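Local atomic coordinates of 6-phosphogluconate dehydrogenase (Pseudomonas syringae, PDB entry 5U5G), a protein that probably catalyses a late NADP(H)-dependent step of fosfomycin biosynthesis, the interconversion of 2-oxopropylphosphonate and its 2-hydroxy counterpart, as a 6-phosphogluconate dehydrogenase-like reductase. Residues R171-S181 and R239-R249; I17-M26 and R150-A158. One frame throughout, in Å; residues are numbered along the deposited sequence.

Contact 1 of 2, residues R171-S181 and R239-R249; sequences RLKILNNLAES and RCKDLELARRR. With 7VD ((2-oxopropyl)phosphonic acid), chain F; NAP (NADP nicotinamide-adenine-dinucleotide phosphate), chain E.
R239 NH2 meets E180 OE1 in a salt bridge of 2.5 Å, nearly straight at 170°. The carboxylate oxygen lies in the guanidinium plane and uses its anti lone pair, the two planes turned 70° apart. The R239 chain bends at chi2 (101°) and chi3, so that S181 N lies over one guanidinium face and 7VD C8 over the other, with a weak bond from NE to S181 OG; Y217 and Q279 hold NH1. N177 ND2 gives a straight bond to the ketone O7 of (2-oxopropyl)phosphonate at 2.9 Å and a weak one to D242 OD2. K173 NZ reaches O7 at 2.7 Å, and it and N176 ND2 both donate to N177 OD1, which fixes the amide's rotation. Helices 168-196 and 236-247, from this family's helical domain, build one wall of the substrate pocket, and K241 NZ extends it to the NADP ribose, 2.8 Å from NAP O2D. Farther along, I174 CG2 sits 3.7 Å from A246 CB, and I174 CD1 meets L245. One water takes R171 NH2 and R249 NH1, and a second joins R171 O to R249 NE, the latter weakly; E105 pairs with R171, and Q197 of the second subunit takes R249 NH2.

Contact 2 of 2, residues I17-M26 and R150-A158; sequences ICRRLLASQM and RPLLEVFCA
In the nucleotide-binding domain, helix 12-23 follows the first strand and its probable Rossmann-type glycine turn, and I17 on that helix meets F156 in the 150-158 segment. I17 CG2 sits 3.8 Å from the centroid of the F156 ring, almost on its normal, a CH-pi contact over the middle of the face. L21 comes to the same ring differently: its CD2 lies at the edge, 3.9 Å from F156 CD2. With chi1 at 59°, F156 CG is placed between its backbone N and carbonyl carbon, which turns one face to I17, while L153 O lies over the other, toward the rim; the side chain also touches L135. The two helix segments cross at 105°, their axes 9.5 Å apart, so they meet over a short length, around R20, L21, V155 and F156. R20 supplies the polar link: its NE donates to V155 O at 3.2 Å and 160°, close to the guanidinium plane. A water joins R20 NH2 to the same carbonyl, and NH1 turns to L131 O, fixing the arginine. V155 points its two methyls at the residues that follow helix 12-23. V155 CG1 lies 3.5 Å from S24 OG, and V155 CG2 4.0 Å from M26 CE. S24 OG also bonds L21 O, beside the Schellman motif in which M26 N returns to L21 O and Q25 N to L22 O, with Q25 at positive phi.

In the fold
Contact 1 is the buried one and contact 2 only partly buried; their centres are 26 Å apart on opposite sides of the chain's centre, and they share no element. Contact 2 belongs to the nucleotide-binding domain, where it joins the first helix to the one leading into strand 157-162, outermost in this chain's sheet. Helix 168-196 follows that strand and carries half of contact 1 in the second domain. Both are steep helix crossings, but contact 1 is dominated at one end by charged and amide groups facing bound ligands, with the second subunit close by. Contact 2 is mainly aliphatic and aromatic, with a single direct hydrogen bond across it, and no other chain touches it.

Contact 1 of 2, residues R171-S181 and R239-R249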
loop_
_atom_site.group_PDB
_atom_site.type_symbol
_atom_site.label_atom_id
_atom_site.label_comp_id
_atom_site.label_asym_id
_atom_site.label_seq_id
_atom_site.Cartn_x
_atom_site.Cartn_y
_atom_site.Cartn_z
ATOM N N ARG A 171 -6.154 -19.290 1.254
ATOM C CA ARG A 171 -4.725 -19.112 1.010
ATOM C C ARG A 171 -4.430 -17.687 0.566
ATOM O O ARG A 171 -3.516 -17.040 1.088
ATOM C CB ARG A 171 -4.237 -20.115 -0.039
ATOM C CG ARG A 171 -4.246 -21.548 0.461
ATOM C CD ARG A 171 -3.839 -22.579 -0.597
ATOM N NE ARG A 171 -3.886 -23.906 0.017
ATOM C CZ ARG A 171 -4.837 -24.816 -0.189
ATOM N NH1 ARG A 171 -5.824 -24.594 -1.051
ATOM N NH2 ARG A 171 -4.782 -25.970 0.452
ATOM N N LEU A 172 -5.219 -17.179 -0.386
ATOM C CA LEU A 172 -5.018 -15.832 -0.910
ATOM C C LEU A 172 -5.333 -14.759 0.134
ATOM O O LEU A 172 -4.625 -13.745 0.233
ATOM C CB LEU A 172 -5.883 -15.650 -2.154
ATOM C CG LEU A 172 -5.375 -16.461 -3.349
ATOM C CD1 LEU A 172 -6.488 -16.661 -4.363
ATOM C CD2 LEU A 172 -4.181 -15.739 -3.968
ATOM N N LYS A 173 -6.404 -14.955 0.905
ATOM C CA LYS A 173 -6.781 -13.982 1.922
ATOM C C LYS A 173 -5.690 -13.835 2.975
ATOM O O LYS A 173 -5.334 -12.712 3.354
ATOM C CB LYS A 173 -8.112 -14.399 2.576
ATOM C CG LYS A 173 -8.462 -13.646 3.889
ATOM C CD LYS A 173 -8.852 -12.173 3.621
ATOM C CE LYS A 173 -9.200 -11.434 4.950
ATOM N NZ LYS A 173 -9.260 -9.944 4.768
ATOM N N ILE A 174 -5.130 -14.962 3.437
ATOM C CA ILE A 174 -4.113 -14.932 4.490
ATOM C C ILE A 174 -2.859 -14.196 4.008
ATOM O O ILE A 174 -2.256 -13.402 4.743
ATOM C CB ILE A 174 -3.792 -16.371 4.940
ATOM C CG1 ILE A 174 -5.003 -17.011 5.638
ATOM C CG2 ILE A 174 -2.568 -16.404 5.847
ATOM C CD1 ILE A 174 -4.892 -18.527 5.764
ATOM N N LEU A 175 -2.448 -14.454 2.773
ATOM C CA LEU A 175 -1.328 -13.729 2.177
ATOM C C LEU A 175 -1.655 -12.245 1.985
ATOM O O LEU A 175 -0.799 -11.377 2.207
ATOM C CB LEU A 175 -0.975 -14.381 0.844
ATOM C CG LEU A 175 0.317 -15.175 0.635
ATOM C CD1 LEU A 175 1.039 -15.581 1.897
ATOM C CD2 LEU A 175 0.029 -16.378 -0.236
ATOM N N ASN A 176 -2.881 -11.937 1.547
ATOM C CA ASN A 176 -3.312 -10.546 1.468
ATOM C C ASN A 176 -3.131 -9.840 2.807
ATOM O O ASN A 176 -2.603 -8.718 2.870
ATOM C CB ASN A 176 -4.773 -10.477 1.029
ATOM C CG ASN A 176 -5.333 -9.083 1.128
ATOM O OD1 ASN A 176 -5.155 -8.276 0.212
ATOM N ND2 ASN A 176 -6.019 -8.784 2.241
ATOM N N ASN A 177 -3.527 -10.510 3.894
ATOM C CA ASN A 177 -3.525 -9.887 5.211
ATOM C C ASN A 177 -2.134 -9.802 5.816
ATOM O O ASN A 177 -1.874 -8.902 6.619
ATOM C CB ASN A 177 -4.467 -10.641 6.142
ATOM C CG ASN A 177 -5.899 -10.232 5.940
ATOM O OD1 ASN A 177 -6.311 -9.926 4.814
ATOM N ND2 ASN A 177 -6.660 -10.188 7.025
ATOM N N LEU A 178 -1.243 -10.728 5.457
ATOM C CA LEU A 178 0.166 -10.568 5.795
ATOM C C LEU A 178 0.718 -9.275 5.214
ATOM O O LEU A 178 1.503 -8.576 5.868
ATOM C CB LEU A 178 0.968 -11.753 5.270
ATOM C CG LEU A 178 2.111 -12.361 6.085
ATOM C CD1 LEU A 178 3.108 -13.060 5.156
ATOM C CD2 LEU A 178 2.800 -11.426 7.054
ATOM N N ALA A 179 0.345 -8.955 3.968
ATOM C CA ALA A 179 0.801 -7.705 3.352
ATOM C C ALA A 179 0.171 -6.490 4.027
ATOM O O ALA A 179 0.827 -5.453 4.192
ATOM C CB ALA A 179 0.489 -7.707 1.854
ATOM N N GLU A 180 -1.107 -6.599 4.414
ATOM C CA GLU A 180 -1.736 -5.568 5.237
ATOM C C GLU A 180 -0.901 -5.286 6.471
ATOM O O GLU A 180 -0.618 -4.128 6.803
ATOM C CB GLU A 180 -3.131 -6.021 5.683
ATOM C CG GLU A 180 -4.116 -6.263 4.566
ATOM C CD GLU A 180 -5.501 -6.621 5.083
ATOM O OE1 GLU A 180 -5.604 -7.008 6.263
ATOM O OE2 GLU A 180 -6.478 -6.522 4.299
ATOM N N SER A 181 -0.525 -6.355 7.175
ATOM C CA SER A 181 0.161 -6.229 8.453
ATOM C C SER A 181 1.504 -5.539 8.280
ATOM O O SER A 181 1.882 -4.681 9.088
ATOM C CB SER A 181 0.334 -7.612 9.083
ATOM O OG SER A 181 -0.896 -8.327 9.082
ATOM N N ARG A 239 -6.432 -9.569 14.015
ATOM C CA ARG A 239 -5.189 -9.396 13.272
ATOM C C ARG A 239 -4.210 -10.524 13.577
ATOM O O ARG A 239 -3.624 -11.117 12.662
ATOM C CB ARG A 239 -4.568 -8.033 13.612
ATOM C CG ARG A 239 -3.303 -7.689 12.818
ATOM C CD ARG A 239 -3.640 -6.724 11.683
ATOM N NE ARG A 239 -3.672 -7.433 10.423
ATOM C CZ ARG A 239 -4.399 -7.099 9.360
ATOM N NH1 ARG A 239 -5.217 -6.054 9.378
ATOM N NH2 ARG A 239 -4.316 -7.852 8.271
ATOM N N CYS A 240 -4.039 -10.846 14.865
ATOM C CA CYS A 240 -3.081 -11.882 15.266
ATOM C C CYS A 240 -3.554 -13.287 14.894
ATOM O O CYS A 240 -2.721 -14.163 14.620
ATOM C CB CYS A 240 -2.801 -11.786 16.773
ATOM S SG CYS A 240 -1.717 -10.377 17.223
ATOM N N LYS A 241 -4.871 -13.523 14.878
ATOM C CA LYS A 241 -5.381 -14.779 14.339
ATOM C C LYS A 241 -4.885 -14.992 12.912
ATOM O O LYS A 241 -4.404 -16.078 12.561
ATOM C CB LYS A 241 -6.915 -14.800 14.393
ATOM C CG LYS A 241 -7.546 -15.833 13.445
ATOM C CD LYS A 241 -9.071 -15.865 13.514
ATOM C CE LYS A 241 -9.726 -14.611 12.903
ATOM N NZ LYS A 241 -9.617 -14.510 11.419
ATOM N N ASP A 242 -4.971 -13.952 12.073
ATOM C CA ASP A 242 -4.569 -14.106 10.679
ATOM C C ASP A 242 -3.052 -14.238 10.548
ATOM O O ASP A 242 -2.565 -15.027 9.731
ATOM C CB ASP A 242 -5.106 -12.938 9.844
ATOM C CG ASP A 242 -6.627 -12.940 9.751
ATOM O OD1 ASP A 242 -7.244 -13.961 10.152
ATOM O OD2 ASP A 242 -7.210 -11.928 9.290
ATOM N N LEU A 243 -2.293 -13.497 11.361
ATOM C CA LEU A 243 -0.836 -13.634 11.354
ATOM C C LEU A 243 -0.416 -15.048 11.746
ATOM O O LEU A 243 0.566 -15.592 11.221
ATOM C CB LEU A 243 -0.215 -12.619 12.316
ATOM C CG LEU A 243 0.462 -11.329 11.822
ATOM C CD1 LEU A 243 0.719 -11.299 10.311
ATOM C CD2 LEU A 243 -0.242 -10.074 12.314
ATOM N N GLU A 244 -1.139 -15.648 12.684
ATOM C CA GLU A 244 -0.846 -17.013 13.092
ATOM C C GLU A 244 -1.198 -18.008 11.988
ATOM O O GLU A 244 -0.475 -18.986 11.773
ATOM C CB GLU A 244 -1.597 -17.326 14.387
ATOM C CG GLU A 244 -1.400 -18.738 14.918
ATOM C CD GLU A 244 0.034 -19.024 15.296
ATOM O OE1 GLU A 244 0.792 -18.057 15.567
ATOM O OE2 GLU A 244 0.401 -20.223 15.318
ATOM N N LEU A 245 -2.287 -17.774 11.259
ATOM C CA LEU A 245 -2.549 -18.614 10.092
ATOM C C LEU A 245 -1.398 -18.527 9.091
ATOM O O LEU A 245 -0.961 -19.548 8.545
ATOM C CB LEU A 245 -3.871 -18.224 9.441
ATOM C CG LEU A 245 -5.123 -18.429 10.300
ATOM C CD1 LEU A 245 -6.327 -17.813 9.618
ATOM C CD2 LEU A 245 -5.355 -19.912 10.574
ATOM N N ALA A 246 -0.856 -17.321 8.886
ATOM C CA ALA A 246 0.272 -17.142 7.972
ATOM C C ALA A 246 1.541 -17.781 8.526
ATOM O O ALA A 246 2.317 -18.390 7.775
ATOM C CB ALA A 246 0.504 -15.651 7.715
ATOM N N ARG A 247 1.777 -17.632 9.833
ATOM C CA ARG A 247 2.957 -18.223 10.454
ATOM C C ARG A 247 2.988 -19.730 10.253
ATOM O O ARG A 247 4.047 -20.306 9.985
ATOM C CB ARG A 247 3.007 -17.903 11.947
ATOM C CG ARG A 247 4.325 -18.314 12.599
ATOM C CD ARG A 247 4.255 -18.306 14.124
ATOM N NE ARG A 247 3.354 -19.333 14.639
ATOM C CZ ARG A 247 3.667 -20.626 14.728
ATOM N NH1 ARG A 247 4.861 -21.051 14.329
ATOM N NH2 ARG A 247 2.786 -21.495 15.210
ATOM N N ARG A 248 1.832 -20.384 10.386
ATOM C CA ARG A 248 1.787 -21.828 10.244
ATOM C C ARG A 248 2.048 -22.280 8.814
ATOM O O ARG A 248 2.260 -23.475 8.588
ATOM C CB ARG A 248 0.436 -22.338 10.712
ATOM C CG ARG A 248 0.090 -22.010 12.145
ATOM C CD ARG A 248 -1.193 -22.730 12.497
ATOM N NE ARG A 248 -1.124 -24.140 12.127
ATOM C CZ ARG A 248 -1.776 -24.652 11.089
ATOM N NH1 ARG A 248 -2.489 -23.833 10.334
ATOM N NH2 ARG A 248 -1.699 -25.938 10.746
ATOM N N ARG A 249 2.040 -21.365 7.846
ATOM C CA ARG A 249 2.305 -21.717 6.461
ATOM C C ARG A 249 3.703 -21.309 6.009
ATOM O O ARG A 249 4.040 -21.487 4.835
ATOM C CB ARG A 249 1.232 -21.107 5.558
ATOM C CG ARG A 249 -0.168 -21.500 5.998
ATOM C CD ARG A 249 -1.251 -21.045 5.029
ATOM N NE ARG A 249 -0.976 -21.489 3.665
ATOM C CZ ARG A 249 -1.281 -22.690 3.186
ATOM N NH1 ARG A 249 -1.881 -23.584 3.955
ATOM N NH2 ARG A 249 -0.986 -22.992 1.924
HETATM P P1 7VD F . -9.472 -6.136 5.886
HETATM C C1 7VD F . -9.432 -6.592 7.642
HETATM O O2 7VD F . -8.829 -7.147 4.965
HETATM O O3 7VD F . -10.875 -5.833 5.415
HETATM O O4 7VD F . -8.655 -4.869 5.930
HETATM C C6 7VD F . -9.004 -8.002 7.962
HETATM O O7 7VD F . -9.309 -8.944 7.231
HETATM C C8 7VD F . -8.189 -8.168 9.215
HETATM P PA NAP E . -15.298 -9.803 16.194
HETATM O O1A NAP E . -14.314 -10.167 17.244
HETATM O O2A NAP E . -15.792 -8.385 16.050
HETATM O O5B NAP E . -16.626 -10.795 16.304
HETATM C C5B NAP E . -16.156 -12.120 16.360
HETATM C C4B NAP E . -17.382 -13.029 16.128
HETATM O O4B NAP E . -17.048 -14.406 16.303
HETATM C C3B NAP E . -18.521 -12.639 17.138
HETATM O O3B NAP E . -19.758 -12.846 16.529
HETATM C C2B NAP E . -18.323 -13.721 18.217
HETATM O O2B NAP E . -19.430 -14.060 18.900
HETATM C C1B NAP E . -17.949 -14.926 17.265
HETATM N N9A NAP E . -17.303 -15.956 18.054
HETATM C C8A NAP E . -15.963 -16.040 18.486
HETATM N N7A NAP E . -15.719 -17.143 19.246
HETATM C C5A NAP E . -16.966 -17.783 19.306
HETATM C C6A NAP E . -17.393 -18.964 19.938
HETATM N N6A NAP E . -16.515 -19.735 20.659
HETATM N N1A NAP E . -18.682 -19.382 19.858
HETATM C C2A NAP E . -19.522 -18.584 19.128
HETATM N N3A NAP E . -19.265 -17.445 18.469
HETATM C C4A NAP E . -17.957 -17.056 18.574
HETATM O O3 NAP E . -14.422 -10.262 14.883
HETATM P PN NAP E . -14.745 -9.450 13.542
HETATM O O1N NAP E . -16.188 -9.370 13.234
HETATM O O2N NAP E . -13.774 -8.320 13.279
HETATM O O5D NAP E . -14.164 -10.571 12.337
HETATM C C5D NAP E . -15.043 -11.581 12.115
HETATM C C4D NAP E . -14.518 -12.354 10.919
HETATM O O4D NAP E . -14.406 -11.471 9.772
HETATM C C3D NAP E . -13.054 -12.874 11.235
HETATM O O3D NAP E . -12.895 -14.136 10.651
HETATM C C2D NAP E . -12.172 -11.847 10.558
HETATM O O2D NAP E . -10.945 -12.368 10.116
HETATM C C1D NAP E . -13.060 -11.507 9.317
HETATM N N1N NAP E . -12.746 -10.196 8.784
HETATM C C2N NAP E . -12.805 -9.025 9.587
HETATM C C3N NAP E . -12.574 -7.802 8.995
HETATM C C7N NAP E . -12.659 -6.569 9.784
HETATM O O7N NAP E . -12.503 -5.451 9.289
HETATM N N7N NAP E . -12.978 -6.636 11.128
HETATM C C4N NAP E . -12.295 -7.668 7.521
HETATM C C5N NAP E . -12.239 -8.942 6.803
HETATM C C6N NAP E . -12.437 -10.107 7.418
HETATM P P2B NAP E . -19.804 -12.990 20.359
HETATM O O1X NAP E . -20.318 -11.789 19.628
HETATM O O2X NAP E . -20.835 -13.830 21.119
HETATM O O3X NAP E . -18.422 -12.898 20.958
HETATM O O HOH W 1 -1.562 -18.706 2.410
HETATM O O HOH W 2 -2.792 -25.937 2.415
HETATM O O HOH W 3 -2.202 -12.875 7.313
#

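Contact 2 of 2, residues I17-M26 and R150-A158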
loop_
_atom_site.group_PDB
_atom_site.type_symbol
_atom_site.label_atom_id
_atom_site.label_comp_id
_atom_site.label_asym_id
_atom_site.label_seq_id
_atom_site.Cartn_x
_atom_site.Cartn_y
_atom_site.Cartn_z
ATOM N N ILE A 17 -22.068 -6.166 7.518
ATOM C CA ILE A 17 -22.632 -6.845 6.358
ATOM C C ILE A 17 -24.144 -7.017 6.516
ATOM O O ILE A 17 -24.907 -6.820 5.560
ATOM C CB ILE A 17 -21.907 -8.187 6.121
ATOM C CG1 ILE A 17 -20.428 -7.909 5.804
ATOM C CG2 ILE A 17 -22.601 -9.005 5.024
ATOM C CD1 ILE A 17 -19.603 -9.128 5.474
ATOM N N CYS A 18 -24.606 -7.369 7.724
ATOM C CA CYS A 18 -26.047 -7.460 7.961
ATOM C C CYS A 18 -26.755 -6.138 7.690
ATOM O O CYS A 18 -27.825 -6.121 7.068
ATOM C CB CYS A 18 -26.337 -7.910 9.391
ATOM S SG CYS A 18 -26.237 -9.668 9.602
ATOM N N ARG A 19 -26.193 -5.023 8.169
ATOM C CA ARG A 19 -26.817 -3.729 7.902
ATOM C C ARG A 19 -26.947 -3.479 6.406
ATOM O O ARG A 19 -27.979 -2.983 5.939
ATOM C CB ARG A 19 -26.028 -2.597 8.567
ATOM C CG ARG A 19 -26.528 -2.264 9.960
ATOM C CD ARG A 19 -25.386 -2.150 10.928
ATOM N NE ARG A 19 -24.803 -0.810 10.925
ATOM C CZ ARG A 19 -23.577 -0.543 11.373
ATOM N NH1 ARG A 19 -22.809 -1.534 11.827
ATOM N NH2 ARG A 19 -23.104 0.701 11.342
ATOM N N ARG A 20 -25.916 -3.828 5.636
ATOM C CA ARG A 20 -25.989 -3.656 4.187
ATOM C C ARG A 20 -27.081 -4.528 3.575
ATOM O O ARG A 20 -27.827 -4.078 2.695
ATOM C CB ARG A 20 -24.627 -3.963 3.567
ATOM C CG ARG A 20 -24.522 -3.646 2.095
ATOM C CD ARG A 20 -24.454 -2.152 1.861
ATOM N NE ARG A 20 -24.513 -1.845 0.439
ATOM C CZ ARG A 20 -24.365 -0.627 -0.077
ATOM N NH1 ARG A 20 -24.146 0.417 0.711
ATOM N NH2 ARG A 20 -24.438 -0.459 -1.390
ATOM N N LEU A 21 -27.200 -5.778 4.030
ATOM C CA LEU A 21 -28.255 -6.643 3.505
ATOM C C LEU A 21 -29.635 -6.087 3.848
ATOM O O LEU A 21 -30.531 -6.054 2.996
ATOM C CB LEU A 21 -28.102 -8.065 4.047
ATOM C CG LEU A 21 -26.833 -8.836 3.685
ATOM C CD1 LEU A 21 -26.738 -10.075 4.556
ATOM C CD2 LEU A 21 -26.850 -9.221 2.195
ATOM N N LEU A 22 -29.829 -5.657 5.102
ATOM C CA LEU A 22 -31.095 -5.033 5.471
ATOM C C LEU A 22 -31.368 -3.804 4.610
ATOM O O LEU A 22 -32.514 -3.553 4.227
ATOM C CB LEU A 22 -31.095 -4.652 6.953
ATOM C CG LEU A 22 -31.161 -5.734 8.040
ATOM C CD1 LEU A 22 -30.911 -5.110 9.405
ATOM C CD2 LEU A 22 -32.493 -6.460 8.025
ATOM N N ALA A 23 -30.323 -3.035 4.285
ATOM C CA ALA A 23 -30.506 -1.799 3.528
ATOM C C ALA A 23 -31.003 -2.064 2.110
ATOM O O ALA A 23 -31.662 -1.202 1.516
ATOM C CB ALA A 23 -29.202 -0.989 3.507
ATOM N N SER A 24 -30.720 -3.242 1.556
ATOM C CA SER A 24 -31.255 -3.629 0.259
ATOM C C SER A 24 -32.614 -4.300 0.379
ATOM O O SER A 24 -33.152 -4.771 -0.629
ATOM C CB SER A 24 -30.282 -4.564 -0.475
ATOM O OG SER A 24 -30.483 -5.920 -0.090
ATOM N N GLN A 25 -33.170 -4.359 1.589
ATOM C CA GLN A 25 -34.499 -4.905 1.859
ATOM C C GLN A 25 -34.538 -6.426 1.698
ATOM O O GLN A 25 -35.579 -7.017 1.391
ATOM C CB GLN A 25 -35.562 -4.197 1.006
ATOM C CG GLN A 25 -35.563 -2.683 1.302
ATOM C CD GLN A 25 -36.543 -1.858 0.473
ATOM O OE1 GLN A 25 -36.144 -0.898 -0.206
ATOM N NE2 GLN A 25 -37.828 -2.203 0.550
ATOM N N MET A 26 -33.404 -7.065 1.934
ATOM C CA MET A 26 -33.374 -8.512 2.114
ATOM C C MET A 26 -33.927 -8.871 3.488
ATOM O O MET A 26 -33.539 -8.245 4.485
ATOM C CB MET A 26 -31.940 -9.010 1.986
ATOM C CG MET A 26 -31.805 -10.469 1.665
ATOM S SD MET A 26 -30.228 -10.709 0.837
ATOM C CE MET A 26 -30.484 -9.631 -0.576
ATOM N N ARG A 150 -24.015 -15.661 -5.935
ATOM C CA ARG A 150 -23.378 -14.498 -6.556
ATOM C C ARG A 150 -24.210 -13.222 -6.480
ATOM O O ARG A 150 -23.655 -12.180 -6.091
ATOM C CB ARG A 150 -23.020 -14.864 -8.005
ATOM C CG ARG A 150 -21.752 -14.213 -8.524
ATOM C CD ARG A 150 -21.957 -12.745 -8.773
ATOM N NE ARG A 150 -20.736 -12.053 -9.136
ATOM C CZ ARG A 150 -20.363 -10.913 -8.556
ATOM N NH1 ARG A 150 -21.125 -10.356 -7.612
ATOM N NH2 ARG A 150 -19.241 -10.305 -8.917
ATOM N N PRO A 151 -25.507 -13.207 -6.818
ATOM C CA PRO A 151 -26.267 -11.952 -6.691
ATOM C C PRO A 151 -26.412 -11.464 -5.258
ATOM O O PRO A 151 -26.632 -10.268 -5.056
ATOM C CB PRO A 151 -27.631 -12.301 -7.304
ATOM C CG PRO A 151 -27.370 -13.471 -8.169
ATOM C CD PRO A 151 -26.338 -14.265 -7.420
ATOM N N LEU A 152 -26.308 -12.348 -4.262
ATOM C CA LEU A 152 -26.314 -11.911 -2.866
ATOM C C LEU A 152 -25.028 -11.167 -2.509
ATOM O O LEU A 152 -25.069 -10.148 -1.802
ATOM C CB LEU A 152 -26.493 -13.116 -1.944
ATOM C CG LEU A 152 -27.883 -13.598 -1.509
ATOM C CD1 LEU A 152 -28.971 -13.171 -2.466
ATOM C CD2 LEU A 152 -27.866 -15.108 -1.374
ATOM N N LEU A 153 -23.873 -11.690 -2.945
ATOM C CA LEU A 153 -22.601 -11.016 -2.685
ATOM C C LEU A 153 -22.584 -9.628 -3.299
ATOM O O LEU A 153 -21.980 -8.706 -2.739
ATOM C CB LEU A 153 -21.431 -11.845 -3.233
ATOM C CG LEU A 153 -21.321 -13.284 -2.750
ATOM C CD1 LEU A 153 -20.182 -14.001 -3.438
ATOM C CD2 LEU A 153 -21.154 -13.323 -1.231
ATOM N N GLU A 154 -23.237 -9.476 -4.456
ATOM C CA GLU A 154 -23.314 -8.192 -5.138
ATOM C C GLU A 154 -23.892 -7.108 -4.238
ATOM O O GLU A 154 -23.568 -5.927 -4.399
ATOM C CB GLU A 154 -24.168 -8.342 -6.406
ATOM C CG GLU A 154 -24.267 -7.078 -7.248
ATOM C CD GLU A 154 -22.896 -6.587 -7.726
ATOM O OE1 GLU A 154 -22.639 -5.369 -7.631
ATOM O OE2 GLU A 154 -22.115 -7.428 -8.208
ATOM N N VAL A 155 -24.750 -7.488 -3.289
ATOM C CA VAL A 155 -25.339 -6.490 -2.403
ATOM C C VAL A 155 -24.273 -5.789 -1.570
ATOM O O VAL A 155 -24.398 -4.597 -1.271
ATOM C CB VAL A 155 -26.413 -7.141 -1.513
ATOM C CG1 VAL A 155 -26.971 -6.125 -0.519
ATOM C CG2 VAL A 155 -27.511 -7.723 -2.380
ATOM N N PHE A 156 -23.206 -6.496 -1.178
ATOM C CA PHE A 156 -22.214 -5.877 -0.308
ATOM C C PHE A 156 -20.783 -5.959 -0.840
ATOM O O PHE A 156 -19.853 -5.550 -0.129
ATOM C CB PHE A 156 -22.289 -6.463 1.123
ATOM C CG PHE A 156 -22.070 -7.960 1.210
ATOM C CD1 PHE A 156 -20.793 -8.484 1.389
ATOM C CD2 PHE A 156 -23.150 -8.840 1.172
ATOM C CE1 PHE A 156 -20.598 -9.872 1.491
ATOM C CE2 PHE A 156 -22.958 -10.215 1.273
ATOM C CZ PHE A 156 -21.681 -10.728 1.423
ATOM N N CYS A 157 -20.579 -6.438 -2.065
ATOM C CA CYS A 157 -19.243 -6.544 -2.649
ATOM C C CYS A 157 -19.165 -5.796 -3.973
ATOM O O CYS A 157 -20.109 -5.819 -4.769
ATOM C CB CYS A 157 -18.833 -8.009 -2.902
ATOM S SG CYS A 157 -18.826 -9.113 -1.458
ATOM N N ALA A 158 -18.010 -5.176 -4.224
ATOM C CA ALA A 158 -17.712 -4.593 -5.527
ATOM C C ALA A 158 -16.922 -5.555 -6.409
ATOM O O ALA A 158 -17.269 -5.763 -7.576
ATOM C CB ALA A 158 -16.942 -3.278 -5.363
HETATM O O HOH W 4 -25.997 -2.493 -2.735
#